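Local coordinates for EF0056 (Enterococcus faecalis, PDB 6ORI), which is of unknown function but forms part of the calcium-binding, probably immunoglobulin-like N-terminal region of an enterococcal surface protein linked to biofilms, at residues A[169-174]-A[179-184]; A[27-32]-A[66-71]; A[204-209]-A[381-386]. All coordinates share one frame; numbering follows the deposited sequence.

Interaction 1 (A[169-174]-A[179-184]); sequences IYLVSH and KIVPGI
Val-172 and Ile-180 face each other as an antiparallel non-hydrogen-bonded pair, their CA atoms 4.4 Å apart, in the beta hairpin formed by strands 166-173 and 179-181 of a probable immunoglobulin-like domain. Beyond this pair, Leu-171 uses both of its backbone polar atoms. Its O takes the nearly straight hydrogen bond from Val-181 N (2.9 Å, 171°), while its N gives a more bent one to Ile-184 O (3.2 Å). Between these two partners the chain rounds a corner through a type II turn from Val-181 to Ile-184, closed by Ile-184 N bonding to Val-181 O. Gly-183 takes the third position of the turn with positive phi (90°), a conformation that glycine adopts readily. Strand 166-173 thus pairs first with 179-181 and then, past the corner, with 184-189.

The side chains divide between the two faces. With Tyr-170 and Val-172, Ile-180 forms one apolar patch: its CG1 touches both Tyr-170 CD2 and Val-172 CG1, and its CD1 comes obliquely to Tyr-170 CD2 at 3.8 Å, the tyrosine and isoleucine side chains crossing at about a right angle. The tyrosine ring reaches this place because CG stands between the backbone N and the carbonyl carbon (chi1 57°), and its hydroxyl is hydrogen-bonded to Glu-21. From the other face Leu-171 projects alongside both Val-181 and Ile-184, all three pointing the same way. Leu-171 meets its two neighbours at different levels: CB rests on Ile-184 CG2 at 3.8 Å, whereas the branch methyl CD2 lies 3.9 Å from Val-181 CG2.

Interaction 2 (A[27-32]-A[66-71]); sequences KNYNFS and ANWEIR
Trp-68 reaches across to Phe-31 and Tyr-29 through its indole alone, and the path begins at CB, which points toward segment 27-32. From there CG lies anti to the carbonyl carbon (chi1 -50°), carrying the ring system out so that one face meets Phe-31 and its far edge meets Tyr-29. CG is already within 3.7 Å of Phe-31 CZ. At the ring fusion, CD2 makes the tightest approach of the pair, 3.5 Å from the same Phe-31 CZ, which stands over the centre of one indole face. The pyrrole-side atoms CD1 and NE1 lie farther from that carbon. Along the benzo ring, CE3 and CZ3 meet Phe-31 CE1 instead, so the phenylalanine presents its CE1-CZ edge to the tryptophan face, an edge-to-face pair with planes at 63°.

The two strands carrying these rings, 31-38 and 68-74, do not pair with each other. With the CA atoms of Phe-31 and Trp-68 10.3 Å apart, their side chains fill the space between, consistent with the interior of an immunoglobulin-like domain. Leu-171 of strand 166-173 also packs on Phe-31.

At the far end of the indole the relation reverses: the tryptophan now supplies the edge. CH2 sits 3.5 Å above the plane of the Tyr-29 ring, over its centre, and CZ3 is 3.7 Å from Tyr-29 CD2. This second edge-to-face pair is nearly perpendicular, with planes at 80° and the centroids of the Tyr-29 and Trp-68 six-membered rings 4.8 Å apart. Lys-27 CG lies over the opposite face of Tyr-29, offset toward the rim, while the tyrosine OH is hydrogen-bonded to Asp-176 and Gln-175. On the indole face away from Phe-31 lies Asn-67 ND2, likewise toward the rim and itself hydrogen-bonded to Ser-173 OG.

Interaction 3 (A[204-209]-A[381-386]); sequences SENNSD and LSDTNK
Ser-204 opens the contact by donating a hydrogen bond from OG to Asp-383 OD2, 2.7 Å away. With OG anti to the backbone N (chi1 -179°), the hydroxyl meets the carboxylate from above its plane, 39° out of it. The same OG accepts the backbone N of Asn-206 at 3.0 Å, which makes an ST turn of residues 204-206. One oxygen therefore both shapes its own loop and ties that loop to the distant segment.

Two residues on, Asn-206 turns back toward the same acceptor. Its ND2 lies 3.0 Å from Asp-383 OD2 in a weak, bent hydrogen bond, with the amide and carboxylate planes 64° apart. The two donors from segment 204-209 thus converge on one carboxylate oxygen. The other oxygen serves the aspartate's own loop: OD1 takes a weak bond from Asn-385 N, as in an Asx turn, and also a hydrogen bond from Lys-387 N. Asp-383 also begins a type I beta turn, closed by Lys-386 N bonding to Asp-383 O at 2.9 Å. Hydrogen bonds to both carboxylate oxygens would tend to favour the charged form and to fix its rotation.

At Asn-207 the backbone takes positive phi, and the side-chain amide bonds to Ser-257 O, at the end of helix 254-257, and to Lys-259 N. Ser-208 O follows with a bond to Gln-390 NE2. The contact joins the loop leading from strand 184-189 into strand 211-221 to the turn that leaves strand 375-382 on its way to strand 394-398, with helix 254-257 beside them.

How the interactions relate
Interactions 1 and 2 adjoin, their centres 5 Å apart, and bear on the same part of one sheet, since strands 166-173 and 68-74 are neighbours in it: Tyr-170 O and Arg-71 N probably share a hydrogen bond of 2.8 Å. Both are buried and largely apolar across the contact, but interaction 1 adds the backbone bonding of a hairpin, whereas interaction 2 relies wholly on rings meeting between strands that do not pair with each other. Interaction 3 stands about 33 Å from both, centre to centre, between the loop before strand 211-221 and the turn after strand 375-382. Small and polar, it joins the buried Ser-204 and Asp-383 beside exposed neighbours, with hydrogen bonds replacing apolar contact.

Interaction 1 (A[169-174]-A[179-184])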
loop_
_atom_site.group_PDB
_atom_site.type_symbol
_atom_site.label_atom_id
_atom_site.label_comp_id
_atom_site.label_asym_id
_atom_site.label_seq_id
_atom_site.Cartn_x
_atom_site.Cartn_y
_atom_site.Cartn_z
ATOM N N ILE A 169 -0.449 -4.962 6.786
ATOM C CA ILE A 169 0.324 -4.539 7.935
ATOM C C ILE A 169 -0.341 -3.310 8.553
ATOM O O ILE A 169 -0.863 -2.444 7.842
ATOM C CB ILE A 169 1.801 -4.311 7.563
ATOM C CG1 ILE A 169 2.662 -4.210 8.828
ATOM C CG2 ILE A 169 1.957 -3.092 6.656
ATOM C CD1 ILE A 169 4.151 -4.215 8.563
ATOM N N TYR A 170 -0.403 -3.265 9.875
ATOM C CA TYR A 170 -1.106 -2.186 10.544
ATOM C C TYR A 170 -0.599 -2.017 11.957
ATOM O O TYR A 170 0.127 -2.854 12.468
ATOM C CB TYR A 170 -2.627 -2.403 10.514
ATOM C CG TYR A 170 -3.153 -3.699 11.101
ATOM C CD1 TYR A 170 -3.030 -4.906 10.406
ATOM C CD2 TYR A 170 -3.846 -3.713 12.303
ATOM C CE1 TYR A 170 -3.547 -6.089 10.932
ATOM C CE2 TYR A 170 -4.358 -4.894 12.825
ATOM C CZ TYR A 170 -4.207 -6.067 12.115
ATOM O OH TYR A 170 -4.716 -7.258 12.576
ATOM N N LEU A 171 -0.952 -0.896 12.570
ATOM C CA LEU A 171 -0.514 -0.560 13.911
ATOM C C LEU A 171 -1.699 -0.496 14.850
ATOM O O LEU A 171 -2.697 0.152 14.520
ATOM C CB LEU A 171 0.178 0.788 13.856
ATOM C CG LEU A 171 0.790 1.289 15.147
ATOM C CD1 LEU A 171 1.943 0.400 15.547
ATOM C CD2 LEU A 171 1.246 2.737 14.976
ATOM N N VAL A 172 -1.592 -1.151 16.003
ATOM C CA VAL A 172 -2.645 -1.053 17.019
ATOM C C VAL A 172 -2.080 -0.457 18.285
ATOM O O VAL A 172 -0.870 -0.416 18.486
ATOM C CB VAL A 172 -3.319 -2.406 17.334
ATOM C CG1 VAL A 172 -3.915 -3.039 16.060
ATOM C CG2 VAL A 172 -2.335 -3.334 17.990
ATOM N N SER A 173 -2.990 0.009 19.132
ATOM C CA SER A 173 -2.655 0.667 20.367
ATOM C C SER A 173 -3.337 -0.053 21.529
ATOM O O SER A 173 -4.561 -0.116 21.595
ATOM C CB SER A 173 -3.144 2.105 20.278
ATOM O OG SER A 173 -3.057 2.720 21.559
ATOM N N HIS A 174 -2.545 -0.607 22.432
ATOM C CA HIS A 174 -3.095 -1.392 23.540
ATOM C C HIS A 174 -3.982 -0.536 24.474
ATOM O O HIS A 174 -5.011 -1.025 24.961
ATOM C CB HIS A 174 -1.977 -2.097 24.326
ATOM C CG HIS A 174 -1.231 -3.141 23.553
ATOM N ND1 HIS A 174 -1.842 -4.057 22.728
ATOM C CD2 HIS A 174 0.092 -3.423 23.511
ATOM C CE1 HIS A 174 -0.925 -4.848 22.192
ATOM N NE2 HIS A 174 0.255 -4.486 22.660
ATOM N N LYS A 179 -7.419 -1.003 19.100
ATOM C CA LYS A 179 -7.925 -0.333 17.926
ATOM C C LYS A 179 -6.760 0.064 17.028
ATOM O O LYS A 179 -5.588 0.138 17.468
ATOM C CB LYS A 179 -8.759 0.891 18.312
ATOM C CG LYS A 179 -10.136 0.524 18.871
ATOM C CD LYS A 179 -10.934 1.786 19.201
ATOM C CE LYS A 179 -12.358 1.467 19.575
ATOM N NZ LYS A 179 -12.438 0.935 20.970
ATOM N N ILE A 180 -7.084 0.282 15.766
ATOM C CA ILE A 180 -6.102 0.569 14.746
ATOM C C ILE A 180 -5.821 2.050 14.636
ATOM O O ILE A 180 -6.733 2.877 14.678
ATOM C CB ILE A 180 -6.608 0.021 13.412
ATOM C CG1 ILE A 180 -6.730 -1.501 13.526
ATOM C CG2 ILE A 180 -5.699 0.421 12.266
ATOM C CD1 ILE A 180 -7.336 -2.150 12.286
ATOM N N VAL A 181 -4.560 2.402 14.469
ATOM C CA VAL A 181 -4.185 3.788 14.273
ATOM C C VAL A 181 -4.531 4.183 12.842
ATOM O O VAL A 181 -4.011 3.604 11.881
ATOM C CB VAL A 181 -2.708 3.984 14.559
ATOM C CG1 VAL A 181 -2.313 5.429 14.401
ATOM C CG2 VAL A 181 -2.393 3.527 15.978
ATOM N N PRO A 182 -5.461 5.140 12.682
ATOM C CA PRO A 182 -5.981 5.360 11.326
ATOM C C PRO A 182 -4.981 5.941 10.344
ATOM O O PRO A 182 -4.219 6.824 10.684
ATOM C CB PRO A 182 -7.131 6.336 11.546
ATOM C CG PRO A 182 -6.799 7.035 12.825
ATOM C CD PRO A 182 -6.070 6.052 13.674
ATOM N N GLY A 183 -4.971 5.376 9.144
ATOM C CA GLY A 183 -4.018 5.736 8.117
ATOM C C GLY A 183 -2.741 4.900 8.151
ATOM O O GLY A 183 -1.988 4.902 7.170
ATOM N N ILE A 184 -2.500 4.204 9.250
ATOM C CA ILE A 184 -1.248 3.466 9.434
ATOM C C ILE A 184 -1.567 1.992 9.215
ATOM O O ILE A 184 -1.487 1.151 10.122
ATOM C CB ILE A 184 -0.630 3.737 10.809
ATOM C CG1 ILE A 184 -0.581 5.247 11.074
ATOM C CG2 ILE A 184 0.783 3.155 10.896
ATOM C CD1 ILE A 184 0.206 6.056 10.046
#

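Interaction 2 (A[27-32]-A[66-71])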
loop_
_atom_site.group_PDB
_atom_site.type_symbol
_atom_site.label_atom_id
_atom_site.label_comp_id
_atom_site.label_asym_id
_atom_site.label_seq_id
_atom_site.Cartn_x
_atom_site.Cartn_y
_atom_site.Cartn_z
ATOM N N LYS A 27 -7.762 7.633 18.108
ATOM C CA LYS A 27 -7.570 9.001 17.691
ATOM C C LYS A 27 -6.381 9.044 16.738
ATOM O O LYS A 27 -5.520 8.153 16.744
ATOM C CB LYS A 27 -7.328 9.915 18.895
ATOM C CG LYS A 27 -6.001 9.688 19.599
ATOM C CD LYS A 27 -5.804 10.683 20.738
ATOM C CE LYS A 27 -5.555 12.087 20.208
ATOM N NZ LYS A 27 -4.334 12.700 20.812
ATOM N N ASN A 28 -6.314 10.086 15.930
ATOM C CA ASN A 28 -5.207 10.242 15.013
ATOM C C ASN A 28 -3.957 10.599 15.783
ATOM O O ASN A 28 -3.934 11.537 16.584
ATOM C CB ASN A 28 -5.560 11.269 13.946
ATOM C CG ASN A 28 -6.768 10.832 13.125
ATOM O OD1 ASN A 28 -7.878 10.747 13.647
ATOM N ND2 ASN A 28 -6.552 10.519 11.862
ATOM N N TYR A 29 -2.931 9.787 15.590
ATOM C CA TYR A 29 -1.666 9.938 16.294
ATOM C C TYR A 29 -0.621 10.558 15.356
ATOM O O TYR A 29 -0.965 11.137 14.349
ATOM C CB TYR A 29 -1.222 8.583 16.882
ATOM C CG TYR A 29 -1.982 8.169 18.127
ATOM C CD1 TYR A 29 -1.918 8.941 19.286
ATOM C CD2 TYR A 29 -2.737 7.008 18.163
ATOM C CE1 TYR A 29 -2.587 8.536 20.462
ATOM C CE2 TYR A 29 -3.402 6.613 19.315
ATOM C CZ TYR A 29 -3.348 7.392 20.446
ATOM O OH TYR A 29 -4.015 6.999 21.592
ATOM N N ASN A 30 0.655 10.411 15.683
ATOM C CA ASN A 30 1.717 11.093 14.965
ATOM C C ASN A 30 2.635 10.134 14.212
ATOM O O ASN A 30 3.729 10.501 13.810
ATOM C CB ASN A 30 2.557 11.913 15.943
ATOM C CG ASN A 30 1.712 12.766 16.871
ATOM O OD1 ASN A 30 0.768 13.437 16.438
ATOM N ND2 ASN A 30 2.043 12.736 18.161
ATOM N N PHE A 31 2.191 8.905 14.036
ATOM C CA PHE A 31 2.856 7.978 13.110
ATOM C C PHE A 31 2.467 8.384 11.709
ATOM O O PHE A 31 1.355 8.883 11.507
ATOM C CB PHE A 31 2.431 6.543 13.390
ATOM C CG PHE A 31 2.776 6.090 14.778
ATOM C CD1 PHE A 31 1.905 6.296 15.835
ATOM C CD2 PHE A 31 3.978 5.468 15.038
ATOM C CE1 PHE A 31 2.235 5.893 17.109
ATOM C CE2 PHE A 31 4.310 5.076 16.302
ATOM C CZ PHE A 31 3.446 5.298 17.340
ATOM N N SER A 32 3.328 8.179 10.719
ATOM C CA SER A 32 2.966 8.524 9.354
ATOM C C SER A 32 3.211 7.436 8.332
ATOM O O SER A 32 2.694 7.545 7.240
ATOM C CB SER A 32 3.624 9.828 8.898
ATOM O OG SER A 32 5.025 9.739 8.983
ATOM N N ALA A 66 5.696 -0.102 24.974
ATOM C CA ALA A 66 5.111 -1.271 24.347
ATOM C C ALA A 66 3.660 -1.064 23.941
ATOM O O ALA A 66 3.025 -2.001 23.489
ATOM C CB ALA A 66 5.203 -2.444 25.301
ATOM N N ASN A 67 3.124 0.146 24.072
ATOM C CA ASN A 67 1.749 0.382 23.663
ATOM C C ASN A 67 1.468 0.053 22.196
ATOM O O ASN A 67 0.371 -0.365 21.839
ATOM C CB ASN A 67 1.361 1.833 23.909
ATOM C CG ASN A 67 -0.093 2.085 23.616
ATOM O OD1 ASN A 67 -0.974 1.518 24.270
ATOM N ND2 ASN A 67 -0.371 2.878 22.593
ATOM N N TRP A 68 2.468 0.322 21.374
ATOM C CA TRP A 68 2.351 0.318 19.926
ATOM C C TRP A 68 2.787 -1.028 19.394
ATOM O O TRP A 68 3.937 -1.434 19.558
ATOM C CB TRP A 68 3.228 1.420 19.372
ATOM C CG TRP A 68 3.009 2.740 20.039
ATOM C CD1 TRP A 68 3.884 3.376 20.852
ATOM C CD2 TRP A 68 1.839 3.571 19.970
ATOM N NE1 TRP A 68 3.340 4.561 21.302
ATOM C CE2 TRP A 68 2.088 4.701 20.770
ATOM C CE3 TRP A 68 0.611 3.470 19.321
ATOM C CZ2 TRP A 68 1.159 5.714 20.940
ATOM C CZ3 TRP A 68 -0.306 4.489 19.472
ATOM C CH2 TRP A 68 -0.026 5.597 20.280
ATOM N N GLU A 69 1.850 -1.714 18.751
ATOM C CA GLU A 69 2.096 -3.074 18.257
ATOM C C GLU A 69 1.808 -3.179 16.770
ATOM O O GLU A 69 0.717 -2.853 16.307
ATOM C CB GLU A 69 1.230 -4.063 19.011
ATOM C CG GLU A 69 1.453 -5.506 18.624
ATOM C CD GLU A 69 0.713 -6.420 19.553
ATOM O OE1 GLU A 69 -0.484 -6.674 19.287
ATOM O OE2 GLU A 69 1.314 -6.815 20.574
ATOM N N ILE A 70 2.794 -3.654 16.029
ATOM C CA ILE A 70 2.644 -3.885 14.608
ATOM C C ILE A 70 2.013 -5.247 14.430
ATOM O O ILE A 70 2.442 -6.227 15.075
ATOM C CB ILE A 70 4.017 -3.873 13.913
ATOM C CG1 ILE A 70 4.668 -2.480 13.997
ATOM C CG2 ILE A 70 3.897 -4.317 12.435
ATOM C CD1 ILE A 70 6.118 -2.463 13.562
ATOM N N ARG A 71 0.976 -5.313 13.613
ATOM C CA ARG A 71 0.352 -6.560 13.257
ATOM C C ARG A 71 0.496 -6.807 11.776
ATOM O O ARG A 71 0.394 -5.885 10.959
ATOM C CB ARG A 71 -1.103 -6.601 13.700
ATOM C CG ARG A 71 -1.159 -6.737 15.230
ATOM C CD ARG A 71 -2.505 -7.025 15.781
ATOM N NE ARG A 71 -2.439 -7.079 17.234
ATOM C CZ ARG A 71 -3.498 -7.207 18.011
ATOM N NH1 ARG A 71 -4.715 -7.271 17.493
ATOM N NH2 ARG A 71 -3.333 -7.234 19.316
#

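Interaction 3 (A[204-209]-A[381-386])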
loop_
_atom_site.group_PDB
_atom_site.type_symbol
_atom_site.label_atom_id
_atom_site.label_comp_id
_atom_site.label_asym_id
_atom_site.label_seq_id
_atom_site.Cartn_x
_atom_site.Cartn_y
_atom_site.Cartn_z
ATOM N N SER A 204 14.237 5.272 -14.597
ATOM C CA SER A 204 14.899 6.553 -14.756
ATOM C C SER A 204 16.204 6.639 -13.970
ATOM O O SER A 204 16.305 6.100 -12.869
ATOM C CB SER A 204 13.949 7.662 -14.269
ATOM O OG SER A 204 14.532 8.933 -14.425
ATOM N N GLU A 205 17.168 7.384 -14.504
ATOM C CA GLU A 205 18.379 7.744 -13.757
ATOM C C GLU A 205 18.209 9.028 -12.927
ATOM O O GLU A 205 19.102 9.463 -12.222
ATOM C CB GLU A 205 19.548 7.896 -14.735
ATOM C CG GLU A 205 19.867 6.585 -15.421
ATOM C CD GLU A 205 20.955 6.704 -16.449
ATOM O OE1 GLU A 205 20.794 6.164 -17.574
ATOM O OE2 GLU A 205 21.994 7.314 -16.128
ATOM N N ASN A 206 17.042 9.646 -13.009
ATOM C CA ASN A 206 16.760 10.846 -12.245
ATOM C C ASN A 206 16.300 10.545 -10.825
ATOM O O ASN A 206 15.339 9.803 -10.624
ATOM C CB ASN A 206 15.703 11.657 -12.979
ATOM C CG ASN A 206 16.189 12.141 -14.309
ATOM O OD1 ASN A 206 17.279 12.693 -14.408
ATOM N ND2 ASN A 206 15.407 11.913 -15.336
ATOM N N ASN A 207 16.998 11.105 -9.843
ATOM C CA ASN A 207 16.574 11.027 -8.447
ATOM C C ASN A 207 16.328 9.601 -8.022
ATOM O O ASN A 207 15.335 9.307 -7.326
ATOM C CB ASN A 207 15.321 11.873 -8.262
ATOM C CG ASN A 207 15.501 13.284 -8.815
ATOM O OD1 ASN A 207 14.991 13.607 -9.887
ATOM N ND2 ASN A 207 16.273 14.109 -8.125
ATOM N N SER A 208 17.238 8.706 -8.395
ATOM C CA SER A 208 17.008 7.279 -8.211
ATOM C C SER A 208 17.218 6.777 -6.778
ATOM O O SER A 208 16.939 5.607 -6.511
ATOM C CB SER A 208 17.936 6.509 -9.119
ATOM O OG SER A 208 19.264 6.858 -8.799
ATOM N N ASP A 209 17.691 7.650 -5.879
ATOM C CA ASP A 209 17.908 7.311 -4.476
ATOM C C ASP A 209 17.018 8.126 -3.545
ATOM O O ASP A 209 17.315 8.223 -2.341
ATOM C CB ASP A 209 19.379 7.540 -4.109
ATOM C CG ASP A 209 19.836 8.971 -4.334
ATOM O OD1 ASP A 209 19.075 9.783 -4.917
ATOM O OD2 ASP A 209 20.984 9.283 -3.918
ATOM N N LEU A 381 5.376 7.256 -10.412
ATOM C CA LEU A 381 5.836 8.518 -10.988
ATOM C C LEU A 381 6.817 8.218 -12.093
ATOM O O LEU A 381 7.589 7.252 -11.996
ATOM C CB LEU A 381 6.498 9.394 -9.918
ATOM C CG LEU A 381 5.641 9.740 -8.695
ATOM C CD1 LEU A 381 6.370 10.732 -7.822
ATOM C CD2 LEU A 381 4.280 10.279 -9.052
ATOM N N SER A 382 6.815 9.050 -13.129
ATOM C CA SER A 382 7.782 8.926 -14.212
ATOM C C SER A 382 8.364 10.280 -14.504
ATOM O O SER A 382 7.774 11.324 -14.156
ATOM C CB SER A 382 7.160 8.325 -15.461
ATOM O OG SER A 382 6.115 9.150 -15.922
ATOM N N ASP A 383 9.535 10.282 -15.113
ATOM C CA ASP A 383 10.092 11.525 -15.635
ATOM C C ASP A 383 9.412 11.895 -16.957
ATOM O O ASP A 383 8.489 11.220 -17.432
ATOM C CB ASP A 383 11.629 11.451 -15.716
ATOM C CG ASP A 383 12.154 10.461 -16.740
ATOM O OD1 ASP A 383 11.441 10.068 -17.670
ATOM O OD2 ASP A 383 13.335 10.069 -16.578
ATOM N N THR A 384 9.886 12.966 -17.566
ATOM C CA THR A 384 9.271 13.461 -18.771
ATOM C C THR A 384 9.398 12.488 -19.931
ATOM O O THR A 384 8.603 12.540 -20.866
ATOM C CB THR A 384 9.870 14.821 -19.068
ATOM O OG1 THR A 384 9.113 15.461 -20.085
ATOM C CG2 THR A 384 11.353 14.745 -19.436
ATOM N N ASN A 385 10.370 11.590 -19.863
ATOM C CA ASN A 385 10.563 10.556 -20.871
ATOM C C ASN A 385 9.911 9.221 -20.495
ATOM O O ASN A 385 10.254 8.185 -21.040
ATOM C CB ASN A 385 12.053 10.348 -21.139
ATOM C CG ASN A 385 12.586 11.272 -22.195
ATOM O OD1 ASN A 385 11.846 11.976 -22.876
ATOM N ND2 ASN A 385 13.886 11.264 -22.349
ATOM N N LYS A 386 8.949 9.266 -19.572
ATOM C CA LYS A 386 8.131 8.092 -19.210
ATOM C C LYS A 386 8.907 7.010 -18.435
ATOM O O LYS A 386 8.391 5.916 -18.218
ATOM C CB LYS A 386 7.451 7.484 -20.444
ATOM C CG LYS A 386 6.598 8.489 -21.189
ATOM C CD LYS A 386 5.887 7.913 -22.412
ATOM C CE LYS A 386 6.809 7.767 -23.595
ATOM N NZ LYS A 386 6.044 7.249 -24.779
#